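Local atomic coordinates of RNA-binding protein with serine-rich domain 1 (Homo sapiens, PDB entry 4A8X), a protein that joins the splicing-dependent exon junction complex on mRNA as an auxiliary component, binding RNA and, through an RRM domain, taking part in ASAP complex formation. Residues H20-F25 with K32-P37. Numbering follows the deposited sequence.
Sequences HIMEIF and KMIDMP
Ile34 reaches Met22 on the helix with the end of its side chain. Its CD1 lies 3.9 Å from CA of Met22 and 4.0 Å from CB of the same residue. The SD of Met22 comes to 4.2 Å from this CD1, because the methionine chain bends at chi2 (64°). The two side chains meet at about a right angle. On the neighbouring helix position, CG2 of Ile21 is 4.2 Å from Ile34 CD1. The methyl end of Ile34 thus touches two consecutive helix residues. The other branch of Ile21, CG1, meets SD of Met36 at 3.9 Å. Met36 reaches across from the strand with CG anti to its backbone N (chi1 -171°) and an extended chain, which brings its SD to Ile21. All these contacts are apolar.

The arrangement is that of an RNA recognition motif, in which two helices pack on one face of an antiparallel sheet. Here helix 18-26 rests on strand 31-39, an outermost strand of the sheet within the chain. Ile34 and Met36 point to the helix, whereas the intervening Asp35 takes no part here and touches Trp86.

Ile21 is buried, and it also touches Val52 of strand 46-54, and Leu12 and Val16 in loops. Met22 also touches Ile31, but is largely exposed. A classic beta bulge precedes Ile34: the backbones of Lys32 and Met33 pair with the one residue Glu53 on strand 46-54. Elsewhere on the helix, His20 and Glu23 make hydrogen bonds to the backbone of another protein's chain, while ND1 of His20 is bonded to N of Thr17.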
ATOM      1  N   HIS A  20      -3.918  11.424   4.440  1.00 22.80           N
ATOM      2  CA  HIS A  20      -2.693  11.274   3.681  1.00 19.22           C
ATOM      3  C   HIS A  20      -2.776  12.212   2.475  1.00 20.64           C
ATOM      4  O   HIS A  20      -1.814  12.889   2.139  1.00 19.21           O
ATOM      5  CB  HIS A  20      -2.529   9.843   3.134  1.00 18.47           C
ATOM      6  CG  HIS A  20      -2.090   8.825   4.157  1.00 18.09           C
ATOM      7  ND1 HIS A  20      -2.488   7.518   4.097  1.00 19.49           N
ATOM      8  CD2 HIS A  20      -1.283   8.929   5.240  1.00 21.75           C
ATOM      9  CE1 HIS A  20      -1.947   6.845   5.104  1.00 19.78           C
ATOM     10  NE2 HIS A  20      -1.199   7.684   5.803  1.00 20.81           N
ATOM     11  N   ILE A  21      -3.940  12.248   1.843  1.00 16.93           N
ATOM     12  CA  ILE A  21      -4.129  13.052   0.636  1.00 19.77           C
ATOM     13  C   ILE A  21      -4.031  14.530   0.996  1.00 17.55           C
ATOM     14  O   ILE A  21      -3.437  15.315   0.257  1.00 19.48           O
ATOM     15  CB  ILE A  21      -5.496  12.748  -0.028  1.00 19.89           C
ATOM     16  CG1 ILE A  21      -5.492  11.315  -0.648  1.00 20.94           C
ATOM     17  CG2 ILE A  21      -5.810  13.788  -1.096  1.00 19.99           C
ATOM     18  CD1 ILE A  21      -4.456  11.118  -1.727  1.00 20.43           C
ATOM     19  N   MET A  22      -4.616  14.912   2.130  1.00 23.20           N
ATOM     20  CA  MET A  22      -4.556  16.303   2.603  1.00 22.30           C
ATOM     21  C   MET A  22      -3.101  16.695   2.828  1.00 24.08           C
ATOM     22  O   MET A  22      -2.642  17.750   2.356  1.00 22.27           O
ATOM     23  CB  MET A  22      -5.358  16.442   3.917  1.00 23.31           C
ATOM     24  CG  MET A  22      -5.278  17.867   4.585  1.00 30.87           C
ATOM     25  SD  MET A  22      -6.005  19.209   3.568  1.00 34.90           S
ATOM     26  CE  MET A  22      -5.607  20.644   4.592  1.00 56.02           C
ATOM     27  N   GLU A  23      -2.372  15.850   3.558  1.00 22.81           N
ATOM     28  CA  GLU A  23      -0.968  16.105   3.867  1.00 26.33           C
ATOM     29  C   GLU A  23      -0.094  16.192   2.591  1.00 24.16           C
ATOM     30  O   GLU A  23       0.713  17.121   2.423  1.00 20.11           O
ATOM     31  CB  GLU A  23      -0.439  15.030   4.821  1.00 24.19           C
ATOM     32  CG  GLU A  23       0.994  15.204   5.177  1.00 30.76           C
ATOM     33  CD  GLU A  23       1.511  14.146   6.136  1.00 29.12           C
ATOM     34  OE1 GLU A  23       0.716  13.395   6.721  1.00 32.33           O
ATOM     35  OE2 GLU A  23       2.730  14.095   6.305  1.00 36.00           O
ATOM     36  N   ILE A  24      -0.267  15.246   1.666  1.00 18.35           N
ATOM     37  CA  ILE A  24       0.592  15.189   0.510  1.00 16.31           C
ATOM     38  C   ILE A  24       0.324  16.384  -0.443  1.00 17.49           C
ATOM     39  O   ILE A  24       1.249  17.041  -0.905  1.00 17.79           O
ATOM     40  CB  ILE A  24       0.390  13.825  -0.234  1.00 15.35           C
ATOM     41  CG1 ILE A  24       1.042  12.689   0.571  1.00 19.93           C
ATOM     42  CG2 ILE A  24       0.932  13.889  -1.630  1.00 15.30           C
ATOM     43  CD1 ILE A  24       0.604  11.275   0.099  1.00 23.67           C
ATOM     44  N   PHE A  25      -0.930  16.641  -0.755  1.00 17.01           N
ATOM     45  CA  PHE A  25      -1.251  17.613  -1.792  1.00 21.16           C
ATOM     46  C   PHE A  25      -1.214  19.059  -1.286  1.00 21.48           C
ATOM     47  O   PHE A  25      -1.098  20.018  -2.064  1.00 20.46           O
ATOM     48  CB  PHE A  25      -2.566  17.214  -2.450  1.00 18.30           C
ATOM     49  CG  PHE A  25      -2.361  16.112  -3.452  1.00 18.98           C
ATOM     50  CD1 PHE A  25      -1.997  16.414  -4.736  1.00 18.00           C
ATOM     51  CD2 PHE A  25      -2.432  14.776  -3.068  1.00 17.33           C
ATOM     52  CE1 PHE A  25      -1.727  15.389  -5.667  1.00 18.31           C
ATOM     53  CE2 PHE A  25      -2.158  13.755  -3.985  1.00 19.19           C
ATOM     54  CZ  PHE A  25      -1.805  14.085  -5.294  1.00 19.00           C
ATOM     55  N   LYS A  32      -9.100  23.595  -0.693  1.00 27.70           N
ATOM     56  CA  LYS A  32     -10.396  24.141  -0.304  1.00 35.52           C
ATOM     57  C   LYS A  32     -11.452  23.059  -0.108  1.00 33.15           C
ATOM     58  O   LYS A  32     -12.428  23.275   0.608  1.00 30.66           O
ATOM     59  CB  LYS A  32     -10.852  25.119  -1.380  1.00 41.00           C
ATOM     60  CG  LYS A  32     -12.294  25.537  -1.257  1.00 52.49           C
ATOM     61  CD  LYS A  32     -12.685  26.537  -2.350  1.00 58.52           C
ATOM     62  CE  LYS A  32     -13.943  27.306  -1.960  1.00 63.55           C
ATOM     63  NZ  LYS A  32     -14.045  28.609  -2.684  1.00 67.05           N
ATOM     64  N   MET A  33     -11.282  21.906  -0.758  1.00 27.15           N
ATOM     65  CA  MET A  33     -12.223  20.792  -0.599  1.00 31.75           C
ATOM     66  C   MET A  33     -11.576  19.478  -1.027  1.00 30.78           C
ATOM     67  O   MET A  33     -10.754  19.474  -1.950  1.00 27.59           O
ATOM     68  CB  MET A  33     -13.478  21.040  -1.437  1.00 35.34           C
ATOM     69  CG  MET A  33     -14.637  20.128  -1.088  1.00 40.78           C
ATOM     70  SD  MET A  33     -15.764  20.831   0.170  1.00 53.50           S
ATOM     71  CE  MET A  33     -16.125  22.471  -0.471  1.00 58.87           C
ATOM     72  N   ILE A  34     -11.910  18.385  -0.324  1.00 25.89           N
ATOM     73  CA  ILE A  34     -11.524  17.039  -0.735  1.00 27.04           C
ATOM     74  C   ILE A  34     -12.737  16.109  -0.762  1.00 30.82           C
ATOM     75  O   ILE A  34     -13.633  16.189   0.095  1.00 32.65           O
ATOM     76  CB  ILE A  34     -10.477  16.412   0.201  1.00 28.32           C
ATOM     77  CG1 ILE A  34      -9.250  17.322   0.329  1.00 30.70           C
ATOM     78  CG2 ILE A  34     -10.040  15.059  -0.342  1.00 25.63           C
ATOM     79  CD1 ILE A  34      -8.065  16.644   0.970  1.00 25.37           C
ATOM     80  N   ASP A  35     -12.782  15.235  -1.762  1.00 29.65           N
ATOM     81  CA  ASP A  35     -13.840  14.226  -1.835  1.00 29.62           C
ATOM     82  C   ASP A  35     -13.212  12.867  -2.148  1.00 31.68           C
ATOM     83  O   ASP A  35     -12.663  12.668  -3.241  1.00 28.27           O
ATOM     84  CB  ASP A  35     -14.843  14.608  -2.912  1.00 34.33           C
ATOM     85  CG  ASP A  35     -15.968  13.575  -3.072  1.00 40.03           C
ATOM     86  OD1 ASP A  35     -16.188  12.751  -2.150  1.00 37.38           O
ATOM     87  OD2 ASP A  35     -16.639  13.600  -4.126  1.00 44.26           O
ATOM     88  N   MET A  36     -13.265  11.957  -1.178  1.00 27.87           N
ATOM     89  CA  MET A  36     -12.691  10.636  -1.295  1.00 30.52           C
ATOM     90  C   MET A  36     -13.785   9.572  -0.974  1.00 28.78           C
ATOM     91  O   MET A  36     -13.941   9.132   0.160  1.00 30.10           O
ATOM     92  CB  MET A  36     -11.497  10.536  -0.349  1.00 29.16           C
ATOM     93  CG  MET A  36     -10.648   9.296  -0.485  1.00 33.67           C
ATOM     94  SD  MET A  36      -8.941   9.661   0.081  1.00 36.67           S
ATOM     95  CE  MET A  36      -8.227   8.035  -0.020  1.00 33.67           C
ATOM     96  N   PRO A  37     -14.539   9.162  -1.997  1.00 25.72           N
ATOM     97  CA  PRO A  37     -15.696   8.293  -1.764  1.00 31.98           C
ATOM     98  C   PRO A  37     -15.264   6.922  -1.241  1.00 36.62           C
ATOM     99  O   PRO A  37     -14.171   6.436  -1.559  1.00 34.20           O
ATOM    100  CB  PRO A  37     -16.337   8.177  -3.146  1.00 34.56           C
ATOM    101  CG  PRO A  37     -15.814   9.363  -3.925  1.00 36.45           C
ATOM    102  CD  PRO A  37     -14.434   9.577  -3.405  1.00 32.51           C
TER